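Local coordinates for uncharacterized protein (Pseudomonas aeruginosa, PDB 4E72), which is of unknown function but belongs to the DUF3298 family and is made with a predicted lipoprotein-type signal, consistent with a place in the cell envelope, at residues A[28-33]-A[84-89]; A[36-41]-A[89-94]; A[100-105]-A[118-123]; A[144-149]-A[189-194]. All coordinates share one frame; numbering follows the deposited sequence.

Contacts 1, 2 and 3 lie in one six-stranded mixed sheet: contacts 1 and 2 follow the same strand pair, 30-37 with 84-95, to centres about 20 Å apart and share Ala-89, while contact 3 joins the next two strands, its centre about 10 Å from that of contact 2. Strands 84-95 and 98-108 tie them together, Gln-88 N probably bonding to Ser-104 O at 2.7 Å. Contact 4 packs helix 142-159 on a second, three-stranded sheet, its centre about 16 Å from the centre of contact 3; between them Phe-120 packs on Lys-190, whose NZ also makes a long, weak ion pair with Glu-102. With the function unknown, none of the contacts can be tied to a site.

Contact 1 of 4, residues A[28-33]-A[84-89]; sequences CPLVNI and SSYLQA
Asn-32 meets the ring of Tyr-86 obliquely, the side-chain encounter that marks this pair of parallel strands. The Asn-32 CB stands 3.5 Å from Tyr-86 CD2, and the amide plane is turned only 27° from that of the ring. With CG anti to the backbone N (chi1 -177°), the amide carbon of Asn-32 is carried to within 3.8 Å of Tyr-86 CD2. Its ND2 is bonded to Glu-17 of the neighbouring strand, whereas OD1 shares a water with the carbonyl of Leu-87. Farther out on the same ring, Leu-30 CD2 approaches Tyr-86 CZ at 3.7 Å, so that leucine meets the CZ-OH end and asparagine the CD2-CE2 side. Three backbone hydrogen bonds join the strands: from Ser-85 N to Leu-30 O, from Asn-32 N to Ser-85 O (2.8 Å) and from Leu-87 N to Asn-32 O. The other face carries Val-31, Ile-33, Ser-85 and Leu-87; there helix 68-78 supplies Phe-75 to both Val-31 and Ser-85, and Tyr-71 bonds the serine hydroxyl. Adjacent parallel strands linked through helices 44-54 and 68-78 are the mark of a beta-alpha-beta crossover, here with two helices in the connection.

Contact 2 of 4, residues A[36-41]-A[89-94]; sequences LKFPDE and AKVREQ
Leu-36 and Phe-38 converge on one methyl group of Val-91 where two strands draw apart. The tight part is small and apolar: Val-91 CG2 is 3.8 Å from Leu-36 CD1 and equally far from Phe-38 CZ, meeting the phenyl ring at its edge, near the ring plane. Leu-36 also meets the backbone, its CG 3.5 Å from Ala-89 O and its CD1 3.7 Å from Lys-90 CA. A chi1 of -61° sets this CG anti to the carbonyl carbon. The backbones themselves have parted, with the CA atoms of Leu-36 and Ala-89 6.5 Å apart, and the leucine side chain bridges the distance; Ala-89 still pairs through its backbone with Asp-34. Behind the apolar patch, Leu-44 of helix 44-54 touches Phe-38 and Val-48 touches Ala-89. The solvent side is looser: exposed Lys-90 starts its side chain away from segment 36-41. Beyond Val-91 the strand is disturbed by a classic beta bulge, in which Arg-92 and Glu-93 both face Ile-100. With no hydrogen bond between segments 36-41 and 89-94, cohesion between them probably rests on van der Waals contact and buried hydrocarbon, at a place where direct backbone pairing has ended.

Contact 3 of 4, residues A[100-105]-A[118-123]; sequences IIELSS and RGFINY
From Ile-101 opposite Ile-121 to Leu-103 opposite Gly-119, segments 100-105 and 118-123 run antiparallel at 158° as the two arms of a beta hairpin, each of these two pairs closed by reciprocal backbone bonds. The pairing is less regular at Gly-119: its N-H reaches Leu-103 O at an angle of only 135°, whereas Leu-103 N donates almost straight to Gly-119 O, from above the carbonyl plane. On the face toward helix 44-54, Ile-101 and Ile-121 lie side by side with their CB atoms 3.9 Å apart. Leu-103 crosses Ile-121 at about a right angle, setting CD2 at 3.9 Å from Ile-121 CD1 while CD1 rests 3.8 Å from Gly-119 C. The other face is mixed in character and meets the second sheet. Glu-102 runs alongside Phe-120, with Glu-102 CG 3.7 Å from Phe-120 CE1; the carboxylate forms a salt bridge with Arg-92. Ile-100 CD1 sits 3.4 Å from Asn-122 OD1, an oxygen that accepts from Leu-182 N, while ND2 donates to Val-180 O. The bend at chi2 (-71°) of Arg-118 puts its CD 3.6 Å from Leu-103 O; beyond it Ser-104 OG lies 3.7 Å above the plane of the Arg-118 guanidinium, displaced from its middle to the border.

Contact 4 of 4, residues A[144-149]-A[189-194]; sequences AFWKQA and LKYDAY
Leu-189 drives its forked end into helix 142-159, and its two methyls meet different residues. CD1 meets the helix at Ala-149 CB, 3.5 Å away, and at Trp-146 CZ3, 3.7 Å away; CD2 goes to the tip of the Phe-145 ring, 3.7 Å from CZ. Phe-145 and Leu-189 run past one another in antiparallel fashion, whereas the indole of Trp-146 crosses the leucine obliquely. The two aromatic groups are themselves set one against the other: Phe-145 CD2 stands 3.8 Å above the Trp-146 ring, over its centre, while Trp-146 CE2 lies at the edge of the phenyl, in its plane. Their first torsions differ: CG is anti to the backbone N in Phe-145 (chi1 177°) and anti to the carbonyl carbon in Trp-146 (-66°). Tyr-191 passes Trp-146 in the opposite sense and contributes a more distant touch, from OH to CZ3 at 4.2 Å. The Tyr-191 hydroxyl and Trp-146 NE1 have their polar partners in the carbonyl of Gln-175 and in Glu-142. Leu-206 and Ile-208 of strand 205-208 extend the same apolar layer. Helix and three-stranded sheet both lie within the DUF3298 range, and between these two segments the contact is almost wholly buried hydrocarbon, without a hydrogen bond, consistent with cohesion through close fit and the hydrophobic effect.

Contact 1 of 4, residues A[28-33]-A[84-89]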
loop_
_atom_site.group_PDB
_atom_site.type_symbol
_atom_site.label_atom_id
_atom_site.label_comp_id
_atom_site.label_asym_id
_atom_site.label_seq_id
_atom_site.Cartn_x
_atom_site.Cartn_y
_atom_site.Cartn_z
ATOM N N CYS A 28 -4.826 -7.172 26.868
ATOM C CA CYS A 28 -4.936 -8.472 26.190
ATOM C C CYS A 28 -4.491 -8.357 24.717
ATOM O O CYS A 28 -5.090 -7.581 23.970
ATOM C CB CYS A 28 -6.350 -9.040 26.296
ATOM S SG CYS A 28 -6.612 -10.561 25.332
ATOM N N PRO A 29 -3.456 -9.136 24.288
ATOM C CA PRO A 29 -3.022 -9.106 22.866
ATOM C C PRO A 29 -4.178 -9.372 21.902
ATOM O O PRO A 29 -5.057 -10.193 22.184
ATOM C CB PRO A 29 -1.967 -10.206 22.810
ATOM C CG PRO A 29 -1.419 -10.249 24.213
ATOM C CD PRO A 29 -2.639 -10.100 25.061
ATOM N N LEU A 30 -4.183 -8.632 20.788
ATOM C CA LEU A 30 -5.241 -8.533 19.777
ATOM C C LEU A 30 -4.707 -8.598 18.350
ATOM O O LEU A 30 -3.716 -7.944 18.030
ATOM C CB LEU A 30 -5.897 -7.134 20.016
ATOM C CG LEU A 30 -7.056 -6.622 19.153
ATOM C CD1 LEU A 30 -7.954 -5.710 19.989
ATOM C CD2 LEU A 30 -6.540 -5.789 17.967
ATOM N N VAL A 31 -5.409 -9.340 17.482
ATOM C CA VAL A 31 -5.133 -9.443 16.044
ATOM C C VAL A 31 -6.392 -9.043 15.286
ATOM O O VAL A 31 -7.449 -9.658 15.458
ATOM C CB VAL A 31 -4.592 -10.814 15.545
ATOM C CG1 VAL A 31 -4.413 -10.798 14.024
ATOM C CG2 VAL A 31 -3.270 -11.149 16.217
ATOM N N ASN A 32 -6.272 -8.015 14.447
ATOM C CA ASN A 32 -7.395 -7.519 13.666
ATOM C C ASN A 32 -7.067 -7.641 12.169
ATOM O O ASN A 32 -6.152 -6.980 11.688
ATOM C CB ASN A 32 -7.739 -6.071 14.094
ATOM C CG ASN A 32 -8.943 -5.477 13.404
ATOM O OD1 ASN A 32 -9.073 -5.492 12.170
ATOM N ND2 ASN A 32 -9.824 -4.886 14.189
ATOM N N ILE A 33 -7.784 -8.530 11.456
ATOM C CA ILE A 33 -7.570 -8.808 10.025
ATOM C C ILE A 33 -8.843 -8.500 9.233
ATOM O O ILE A 33 -9.891 -9.090 9.497
ATOM C CB ILE A 33 -7.087 -10.277 9.780
ATOM C CG1 ILE A 33 -5.683 -10.512 10.397
ATOM C CG2 ILE A 33 -7.092 -10.641 8.258
ATOM C CD1 ILE A 33 -5.355 -11.949 10.638
ATOM N N SER A 84 -0.488 -5.637 19.774
ATOM C CA SER A 84 -1.559 -5.717 18.782
ATOM C C SER A 84 -0.988 -5.689 17.387
ATOM O O SER A 84 0.090 -5.122 17.142
ATOM C CB SER A 84 -2.578 -4.590 18.953
ATOM O OG SER A 84 -1.959 -3.320 18.837
ATOM N N SER A 85 -1.736 -6.303 16.473
ATOM C CA SER A 85 -1.387 -6.380 15.072
ATOM C C SER A 85 -2.666 -6.205 14.243
ATOM O O SER A 85 -3.672 -6.882 14.499
ATOM C CB SER A 85 -0.673 -7.704 14.775
ATOM O OG SER A 85 -0.487 -7.898 13.385
ATOM N N TYR A 86 -2.627 -5.245 13.284
ATOM C CA TYR A 86 -3.717 -4.889 12.371
ATOM C C TYR A 86 -3.243 -5.052 10.959
ATOM O O TYR A 86 -2.180 -4.543 10.618
ATOM C CB TYR A 86 -4.194 -3.421 12.565
ATOM C CG TYR A 86 -4.840 -3.105 13.894
ATOM C CD1 TYR A 86 -4.068 -2.853 15.024
ATOM C CD2 TYR A 86 -6.218 -2.969 14.006
ATOM C CE1 TYR A 86 -4.657 -2.555 16.257
ATOM C CE2 TYR A 86 -6.822 -2.664 15.231
ATOM C CZ TYR A 86 -6.034 -2.451 16.352
ATOM O OH TYR A 86 -6.617 -2.141 17.557
ATOM N N LEU A 87 -4.030 -5.737 10.135
ATOM C CA LEU A 87 -3.765 -5.939 8.711
ATOM C C LEU A 87 -5.030 -5.658 7.934
ATOM O O LEU A 87 -6.122 -6.140 8.304
ATOM C CB LEU A 87 -3.272 -7.366 8.400
ATOM C CG LEU A 87 -1.871 -7.766 8.871
ATOM C CD1 LEU A 87 -1.707 -9.265 8.717
ATOM C CD2 LEU A 87 -0.780 -7.047 8.088
ATOM N N GLN A 88 -4.903 -4.869 6.874
ATOM C CA GLN A 88 -6.081 -4.512 6.097
ATOM C C GLN A 88 -5.779 -4.390 4.605
ATOM O O GLN A 88 -4.775 -3.788 4.188
ATOM C CB GLN A 88 -6.703 -3.202 6.629
ATOM C CG GLN A 88 -7.973 -2.810 5.891
ATOM C CD GLN A 88 -8.303 -1.374 6.113
ATOM O OE1 GLN A 88 -8.937 -1.013 7.098
ATOM N NE2 GLN A 88 -7.884 -0.524 5.188
ATOM N N ALA A 89 -6.690 -4.959 3.817
ATOM C CA ALA A 89 -6.704 -4.907 2.362
ATOM C C ALA A 89 -8.057 -4.414 1.925
ATOM O O ALA A 89 -9.089 -4.955 2.372
ATOM C CB ALA A 89 -6.427 -6.283 1.777
HETATM O O HOH W 1 -7.494 -4.443 10.360
#

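Contact 2 of 4, residues A[36-41]-A[89-94]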
loop_
_atom_site.group_PDB
_atom_site.type_symbol
_atom_site.label_atom_id
_atom_site.label_comp_id
_atom_site.label_asym_id
_atom_site.label_seq_id
_atom_site.Cartn_x
_atom_site.Cartn_y
_atom_site.Cartn_z
ATOM N N LEU A 36 -10.014 -9.357 1.761
ATOM C CA LEU A 36 -10.936 -9.498 0.644
ATOM C C LEU A 36 -10.776 -10.791 -0.138
ATOM O O LEU A 36 -9.659 -11.285 -0.335
ATOM C CB LEU A 36 -10.698 -8.355 -0.366
ATOM C CG LEU A 36 -10.897 -6.913 0.059
ATOM C CD1 LEU A 36 -10.259 -5.994 -0.953
ATOM C CD2 LEU A 36 -12.378 -6.577 0.213
ATOM N N LYS A 37 -11.913 -11.268 -0.669
ATOM C CA LYS A 37 -12.033 -12.396 -1.586
ATOM C C LYS A 37 -12.774 -11.904 -2.827
ATOM O O LYS A 37 -13.642 -11.039 -2.722
ATOM C CB LYS A 37 -12.729 -13.597 -0.939
ATOM C CG LYS A 37 -11.737 -14.640 -0.445
ATOM C CD LYS A 37 -12.426 -15.880 0.090
ATOM C CE LYS A 37 -11.451 -16.826 0.747
ATOM N NZ LYS A 37 -12.138 -18.038 1.272
ATOM N N PHE A 38 -12.381 -12.406 -4.000
ATOM C CA PHE A 38 -12.964 -12.040 -5.287
ATOM C C PHE A 38 -13.588 -13.303 -5.917
ATOM O O PHE A 38 -12.855 -14.174 -6.406
ATOM C CB PHE A 38 -11.911 -11.382 -6.206
ATOM C CG PHE A 38 -11.356 -10.051 -5.733
ATOM C CD1 PHE A 38 -10.231 -9.995 -4.911
ATOM C CD2 PHE A 38 -11.921 -8.851 -6.157
ATOM C CE1 PHE A 38 -9.697 -8.768 -4.508
ATOM C CE2 PHE A 38 -11.388 -7.620 -5.743
ATOM C CZ PHE A 38 -10.279 -7.590 -4.928
ATOM N N PRO A 39 -14.937 -13.451 -5.861
ATOM C CA PRO A 39 -15.567 -14.669 -6.413
ATOM C C PRO A 39 -15.301 -14.898 -7.916
ATOM O O PRO A 39 -15.118 -16.050 -8.319
ATOM C CB PRO A 39 -17.062 -14.441 -6.153
ATOM C CG PRO A 39 -17.120 -13.449 -5.042
ATOM C CD PRO A 39 -15.948 -12.549 -5.264
ATOM N N ASP A 40 -15.254 -13.813 -8.727
ATOM C CA ASP A 40 -15.038 -13.866 -10.178
ATOM C C ASP A 40 -13.555 -13.987 -10.562
ATOM O O ASP A 40 -13.268 -14.539 -11.625
ATOM C CB ASP A 40 -15.647 -12.636 -10.857
ATOM C CG ASP A 40 -17.156 -12.551 -10.715
ATOM O OD1 ASP A 40 -17.628 -12.119 -9.641
ATOM O OD2 ASP A 40 -17.864 -12.910 -11.683
ATOM N N GLU A 41 -12.622 -13.492 -9.713
ATOM C CA GLU A 41 -11.172 -13.564 -9.944
ATOM C C GLU A 41 -10.489 -14.279 -8.737
ATOM O O GLU A 41 -9.820 -13.623 -7.946
ATOM C CB GLU A 41 -10.602 -12.145 -10.171
ATOM C CG GLU A 41 -9.264 -12.096 -10.889
ATOM C CD GLU A 41 -9.266 -12.337 -12.389
ATOM O OE1 GLU A 41 -10.340 -12.222 -13.026
ATOM O OE2 GLU A 41 -8.171 -12.594 -12.938
ATOM N N ALA A 89 -6.690 -4.959 3.817
ATOM C CA ALA A 89 -6.704 -4.907 2.362
ATOM C C ALA A 89 -8.057 -4.414 1.925
ATOM O O ALA A 89 -9.089 -4.955 2.372
ATOM C CB ALA A 89 -6.427 -6.283 1.777
ATOM N N LYS A 90 -8.064 -3.337 1.131
ATOM C CA LYS A 90 -9.298 -2.757 0.587
ATOM C C LYS A 90 -9.083 -2.286 -0.853
ATOM O O LYS A 90 -7.969 -1.891 -1.237
ATOM C CB LYS A 90 -9.886 -1.624 1.467
ATOM C CG LYS A 90 -9.016 -0.383 1.630
ATOM C CD LYS A 90 -9.831 0.802 2.129
ATOM C CE LYS A 90 -9.171 2.119 1.783
ATOM N NZ LYS A 90 -10.024 3.289 2.146
ATOM N N VAL A 91 -10.145 -2.368 -1.651
ATOM C CA VAL A 91 -10.115 -1.899 -3.026
ATOM C C VAL A 91 -10.100 -0.365 -2.996
ATOM O O VAL A 91 -11.022 0.249 -2.484
ATOM C CB VAL A 91 -11.263 -2.455 -3.905
ATOM C CG1 VAL A 91 -11.254 -1.800 -5.286
ATOM C CG2 VAL A 91 -11.167 -3.978 -4.039
ATOM N N ARG A 92 -9.008 0.233 -3.474
ATOM C CA ARG A 92 -8.914 1.678 -3.555
ATOM C C ARG A 92 -9.689 2.131 -4.798
ATOM O O ARG A 92 -10.451 3.089 -4.717
ATOM C CB ARG A 92 -7.435 2.150 -3.579
ATOM C CG ARG A 92 -7.345 3.677 -3.697
ATOM C CD ARG A 92 -6.035 4.248 -3.237
ATOM N NE ARG A 92 -5.960 5.659 -3.590
ATOM C CZ ARG A 92 -5.182 6.555 -3.002
ATOM N NH1 ARG A 92 -4.403 6.204 -1.984
ATOM N NH2 ARG A 92 -5.175 7.813 -3.426
ATOM N N GLU A 93 -9.484 1.453 -5.955
ATOM C CA GLU A 93 -10.168 1.799 -7.210
ATOM C C GLU A 93 -10.283 0.630 -8.158
ATOM O O GLU A 93 -9.471 -0.296 -8.123
ATOM C CB GLU A 93 -9.427 2.925 -7.949
ATOM C CG GLU A 93 -9.837 4.332 -7.547
ATOM C CD GLU A 93 -8.745 5.368 -7.711
ATOM O OE1 GLU A 93 -8.341 5.620 -8.868
ATOM O OE2 GLU A 93 -8.297 5.935 -6.685
ATOM N N GLN A 94 -11.282 0.704 -9.042
ATOM C CA GLN A 94 -11.499 -0.227 -10.148
ATOM C C GLN A 94 -11.800 0.597 -11.368
ATOM O O GLN A 94 -12.758 1.382 -11.342
ATOM C CB GLN A 94 -12.626 -1.225 -9.859
ATOM C CG GLN A 94 -12.198 -2.276 -8.861
ATOM C CD GLN A 94 -13.104 -3.459 -8.878
ATOM O OE1 GLN A 94 -13.119 -4.234 -9.826
ATOM N NE2 GLN A 94 -13.843 -3.642 -7.806
#

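Contact 3 of 4, residues A[100-105]-A[118-123]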
loop_
_atom_site.group_PDB
_atom_site.type_symbol
_atom_site.label_atom_id
_atom_site.label_comp_id
_atom_site.label_asym_id
_atom_site.label_seq_id
_atom_site.Cartn_x
_atom_site.Cartn_y
_atom_site.Cartn_z
ATOM N N ILE A 100 -7.093 -1.713 -8.087
ATOM C CA ILE A 100 -6.063 -1.093 -7.252
ATOM C C ILE A 100 -6.407 -1.402 -5.804
ATOM O O ILE A 100 -7.404 -0.918 -5.299
ATOM C CB ILE A 100 -5.828 0.428 -7.499
ATOM C CG1 ILE A 100 -5.805 0.836 -8.988
ATOM C CG2 ILE A 100 -4.613 0.958 -6.683
ATOM C CD1 ILE A 100 -4.879 0.086 -9.964
ATOM N N ILE A 101 -5.633 -2.282 -5.185
ATOM C CA ILE A 101 -5.815 -2.710 -3.803
ATOM C C ILE A 101 -4.830 -1.957 -2.936
ATOM O O ILE A 101 -3.633 -1.960 -3.231
ATOM C CB ILE A 101 -5.667 -4.256 -3.645
ATOM C CG1 ILE A 101 -6.785 -4.989 -4.446
ATOM C CG2 ILE A 101 -5.719 -4.665 -2.153
ATOM C CD1 ILE A 101 -6.507 -6.416 -4.757
ATOM N N GLU A 102 -5.344 -1.289 -1.889
ATOM C CA GLU A 102 -4.520 -0.582 -0.903
ATOM C C GLU A 102 -4.390 -1.442 0.352
ATOM O O GLU A 102 -5.395 -1.965 0.864
ATOM C CB GLU A 102 -5.075 0.807 -0.563
ATOM C CG GLU A 102 -3.978 1.693 0.011
ATOM C CD GLU A 102 -4.294 3.130 0.382
ATOM O OE1 GLU A 102 -5.127 3.777 -0.296
ATOM O OE2 GLU A 102 -3.639 3.632 1.324
ATOM N N LEU A 103 -3.140 -1.581 0.839
ATOM C CA LEU A 103 -2.774 -2.385 2.004
ATOM C C LEU A 103 -2.334 -1.527 3.177
ATOM O O LEU A 103 -1.571 -0.584 2.988
ATOM C CB LEU A 103 -1.629 -3.346 1.633
ATOM C CG LEU A 103 -1.785 -4.119 0.312
ATOM C CD1 LEU A 103 -0.449 -4.498 -0.231
ATOM C CD2 LEU A 103 -2.682 -5.347 0.481
ATOM N N SER A 104 -2.816 -1.863 4.390
ATOM C CA SER A 104 -2.504 -1.181 5.656
ATOM C C SER A 104 -2.142 -2.181 6.702
ATOM O O SER A 104 -2.774 -3.236 6.811
ATOM C CB SER A 104 -3.699 -0.377 6.180
ATOM O OG SER A 104 -4.221 0.513 5.215
ATOM N N SER A 105 -1.186 -1.811 7.526
ATOM C CA SER A 105 -0.764 -2.594 8.669
ATOM C C SER A 105 -0.450 -1.655 9.818
ATOM O O SER A 105 -0.067 -0.496 9.599
ATOM C CB SER A 105 0.441 -3.470 8.326
ATOM O OG SER A 105 1.571 -2.688 7.985
ATOM N N ARG A 118 2.165 0.555 4.675
ATOM C CA ARG A 118 1.250 0.799 3.537
ATOM C C ARG A 118 1.809 0.102 2.348
ATOM O O ARG A 118 3.004 -0.137 2.309
ATOM C CB ARG A 118 1.024 2.302 3.222
ATOM C CG ARG A 118 0.262 3.088 4.267
ATOM C CD ARG A 118 -1.215 2.749 4.366
ATOM N NE ARG A 118 -1.895 3.616 5.333
ATOM C CZ ARG A 118 -1.853 3.479 6.660
ATOM N NH1 ARG A 118 -1.168 2.479 7.214
ATOM N NH2 ARG A 118 -2.483 4.344 7.443
ATOM N N GLY A 119 0.947 -0.233 1.397
ATOM C CA GLY A 119 1.325 -0.910 0.158
ATOM C C GLY A 119 0.225 -0.862 -0.888
ATOM O O GLY A 119 -0.934 -0.523 -0.596
ATOM N N PHE A 120 0.592 -1.176 -2.122
ATOM C CA PHE A 120 -0.379 -1.240 -3.220
ATOM C C PHE A 120 -0.261 -2.562 -3.952
ATOM O O PHE A 120 0.817 -3.167 -3.993
ATOM C CB PHE A 120 -0.176 -0.095 -4.233
ATOM C CG PHE A 120 -0.523 1.297 -3.776
ATOM C CD1 PHE A 120 -1.801 1.597 -3.301
ATOM C CD2 PHE A 120 0.385 2.338 -3.927
ATOM C CE1 PHE A 120 -2.134 2.902 -2.910
ATOM C CE2 PHE A 120 0.046 3.645 -3.553
ATOM C CZ PHE A 120 -1.205 3.916 -3.032
ATOM N N ILE A 121 -1.366 -2.992 -4.538
ATOM C CA ILE A 121 -1.444 -4.080 -5.506
ATOM C C ILE A 121 -2.096 -3.449 -6.747
ATOM O O ILE A 121 -3.167 -2.854 -6.638
ATOM C CB ILE A 121 -2.198 -5.348 -5.031
ATOM C CG1 ILE A 121 -1.625 -5.930 -3.716
ATOM C CG2 ILE A 121 -2.258 -6.403 -6.175
ATOM C CD1 ILE A 121 -2.518 -7.027 -3.051
ATOM N N ASN A 122 -1.438 -3.533 -7.893
ATOM C CA ASN A 122 -1.987 -3.080 -9.176
ATOM C C ASN A 122 -2.258 -4.336 -10.006
ATOM O O ASN A 122 -1.356 -4.877 -10.616
ATOM C CB ASN A 122 -1.051 -2.108 -9.898
ATOM C CG ASN A 122 -0.847 -0.827 -9.166
ATOM O OD1 ASN A 122 -1.573 0.147 -9.394
ATOM N ND2 ASN A 122 0.132 -0.811 -8.253
ATOM N N TYR A 123 -3.469 -4.854 -9.927
ATOM C CA TYR A 123 -3.831 -6.077 -10.626
ATOM C C TYR A 123 -4.529 -5.794 -11.957
ATOM O O TYR A 123 -5.610 -5.203 -11.977
ATOM C CB TYR A 123 -4.724 -6.944 -9.728
ATOM C CG TYR A 123 -4.964 -8.318 -10.306
ATOM C CD1 TYR A 123 -4.028 -9.337 -10.143
ATOM C CD2 TYR A 123 -6.136 -8.608 -10.999
ATOM C CE1 TYR A 123 -4.237 -10.604 -10.686
ATOM C CE2 TYR A 123 -6.351 -9.871 -11.560
ATOM C CZ TYR A 123 -5.396 -10.863 -11.402
ATOM O OH TYR A 123 -5.609 -12.120 -11.900
#

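Contact 4 of 4, residues A[144-149]-A[189-194]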
loop_
_atom_site.group_PDB
_atom_site.type_symbol
_atom_site.label_atom_id
_atom_site.label_comp_id
_atom_site.label_asym_id
_atom_site.label_seq_id
_atom_site.Cartn_x
_atom_site.Cartn_y
_atom_site.Cartn_z
ATOM N N ALA A 144 13.534 8.604 -16.145
ATOM C CA ALA A 144 12.571 9.645 -16.534
ATOM C C ALA A 144 11.337 9.668 -15.593
ATOM O O ALA A 144 10.829 10.744 -15.285
ATOM C CB ALA A 144 12.127 9.441 -17.975
ATOM N N PHE A 145 10.877 8.490 -15.119
ATOM C CA PHE A 145 9.752 8.408 -14.173
ATOM C C PHE A 145 10.087 9.099 -12.833
ATOM O O PHE A 145 9.284 9.894 -12.329
ATOM C CB PHE A 145 9.348 6.949 -13.920
ATOM C CG PHE A 145 8.237 6.767 -12.905
ATOM C CD1 PHE A 145 6.904 6.929 -13.272
ATOM C CD2 PHE A 145 8.526 6.396 -11.589
ATOM C CE1 PHE A 145 5.883 6.721 -12.353
ATOM C CE2 PHE A 145 7.506 6.205 -10.668
ATOM C CZ PHE A 145 6.188 6.385 -11.052
ATOM N N TRP A 146 11.276 8.828 -12.276
ATOM C CA TRP A 146 11.613 9.415 -10.984
ATOM C C TRP A 146 11.921 10.907 -11.131
ATOM O O TRP A 146 11.737 11.640 -10.159
ATOM C CB TRP A 146 12.707 8.629 -10.248
ATOM C CG TRP A 146 12.237 7.253 -9.865
ATOM C CD1 TRP A 146 12.576 6.079 -10.468
ATOM C CD2 TRP A 146 11.240 6.925 -8.875
ATOM N NE1 TRP A 146 11.908 5.032 -9.877
ATOM C CE2 TRP A 146 11.056 5.526 -8.918
ATOM C CE3 TRP A 146 10.500 7.674 -7.944
ATOM C CZ2 TRP A 146 10.171 4.862 -8.060
ATOM C CZ3 TRP A 146 9.592 7.024 -7.131
ATOM C CH2 TRP A 146 9.437 5.632 -7.185
ATOM N N LYS A 147 12.263 11.371 -12.354
ATOM C CA LYS A 147 12.443 12.802 -12.627
ATOM C C LYS A 147 11.105 13.515 -12.522
ATOM O O LYS A 147 11.066 14.607 -11.965
ATOM C CB LYS A 147 13.083 13.060 -14.004
ATOM C CG LYS A 147 14.560 12.670 -14.068
ATOM C CD LYS A 147 15.513 13.708 -13.481
ATOM C CE LYS A 147 16.964 13.354 -13.751
ATOM N NZ LYS A 147 17.334 13.477 -15.195
ATOM N N GLN A 148 10.000 12.876 -12.992
ATOM C CA GLN A 148 8.630 13.407 -12.887
ATOM C C GLN A 148 8.119 13.323 -11.455
ATOM O O GLN A 148 7.338 14.173 -11.029
ATOM C CB GLN A 148 7.657 12.684 -13.839
ATOM C CG GLN A 148 8.020 12.814 -15.330
ATOM C CD GLN A 148 8.285 14.236 -15.755
ATOM O OE1 GLN A 148 7.416 15.103 -15.656
ATOM N NE2 GLN A 148 9.512 14.519 -16.185
ATOM N N ALA A 149 8.567 12.306 -10.712
ATOM C CA ALA A 149 8.255 12.091 -9.295
ATOM C C ALA A 149 8.847 13.235 -8.471
ATOM O O ALA A 149 8.194 13.712 -7.549
ATOM C CB ALA A 149 8.818 10.754 -8.836
ATOM N N LEU A 189 2.008 8.153 -5.824
ATOM C CA LEU A 189 3.218 7.674 -5.139
ATOM C C LEU A 189 2.970 7.827 -3.659
ATOM O O LEU A 189 2.835 8.955 -3.165
ATOM C CB LEU A 189 4.527 8.393 -5.523
ATOM C CG LEU A 189 4.943 8.542 -6.980
ATOM C CD1 LEU A 189 6.401 8.927 -7.051
ATOM C CD2 LEU A 189 4.761 7.278 -7.741
ATOM N N LYS A 190 2.854 6.703 -2.959
ATOM C CA LYS A 190 2.570 6.699 -1.531
ATOM C C LYS A 190 3.840 6.337 -0.741
ATOM O O LYS A 190 4.507 5.349 -1.047
ATOM C CB LYS A 190 1.412 5.729 -1.235
ATOM C CG LYS A 190 1.140 5.500 0.239
ATOM C CD LYS A 190 0.126 6.437 0.776
ATOM C CE LYS A 190 -1.074 5.699 1.298
ATOM N NZ LYS A 190 -2.005 6.636 1.963
ATOM N N TYR A 191 4.147 7.147 0.281
ATOM C CA TYR A 191 5.352 7.022 1.086
ATOM C C TYR A 191 5.093 6.458 2.456
ATOM O O TYR A 191 4.096 6.776 3.105
ATOM C CB TYR A 191 6.055 8.395 1.219
ATOM C CG TYR A 191 6.786 8.713 -0.060
ATOM C CD1 TYR A 191 6.088 9.062 -1.217
ATOM C CD2 TYR A 191 8.166 8.547 -0.156
ATOM C CE1 TYR A 191 6.745 9.275 -2.422
ATOM C CE2 TYR A 191 8.833 8.756 -1.360
ATOM C CZ TYR A 191 8.116 9.090 -2.499
ATOM O OH TYR A 191 8.755 9.242 -3.713
ATOM N N ASP A 192 6.031 5.629 2.904
ATOM C CA ASP A 192 6.006 5.105 4.253
ATOM C C ASP A 192 6.209 6.275 5.191
ATOM O O ASP A 192 6.847 7.271 4.816
ATOM C CB ASP A 192 7.097 4.036 4.439
ATOM C CG ASP A 192 6.698 2.679 3.863
ATOM O OD1 ASP A 192 5.592 2.174 4.221
ATOM O OD2 ASP A 192 7.512 2.089 3.108
ATOM N N ALA A 193 5.652 6.175 6.391
ATOM C CA ALA A 193 5.846 7.190 7.426
ATOM C C ALA A 193 7.351 7.327 7.697
ATOM O O ALA A 193 8.078 6.336 7.590
ATOM C CB ALA A 193 5.118 6.764 8.696
ATOM N N TYR A 194 7.824 8.547 7.956
ATOM C CA TYR A 194 9.214 8.806 8.300
ATOM C C TYR A 194 10.200 8.544 7.145
ATOM O O TYR A 194 11.351 8.233 7.416
ATOM C CB TYR A 194 9.593 7.937 9.533
ATOM C CG TYR A 194 10.610 8.554 10.460
ATOM C CD1 TYR A 194 10.297 9.680 11.221
ATOM C CD2 TYR A 194 11.854 7.959 10.653
ATOM C CE1 TYR A 194 11.208 10.213 12.131
ATOM C CE2 TYR A 194 12.760 8.464 11.582
ATOM C CZ TYR A 194 12.444 9.608 12.297
ATOM O OH TYR A 194 13.366 10.159 13.149
#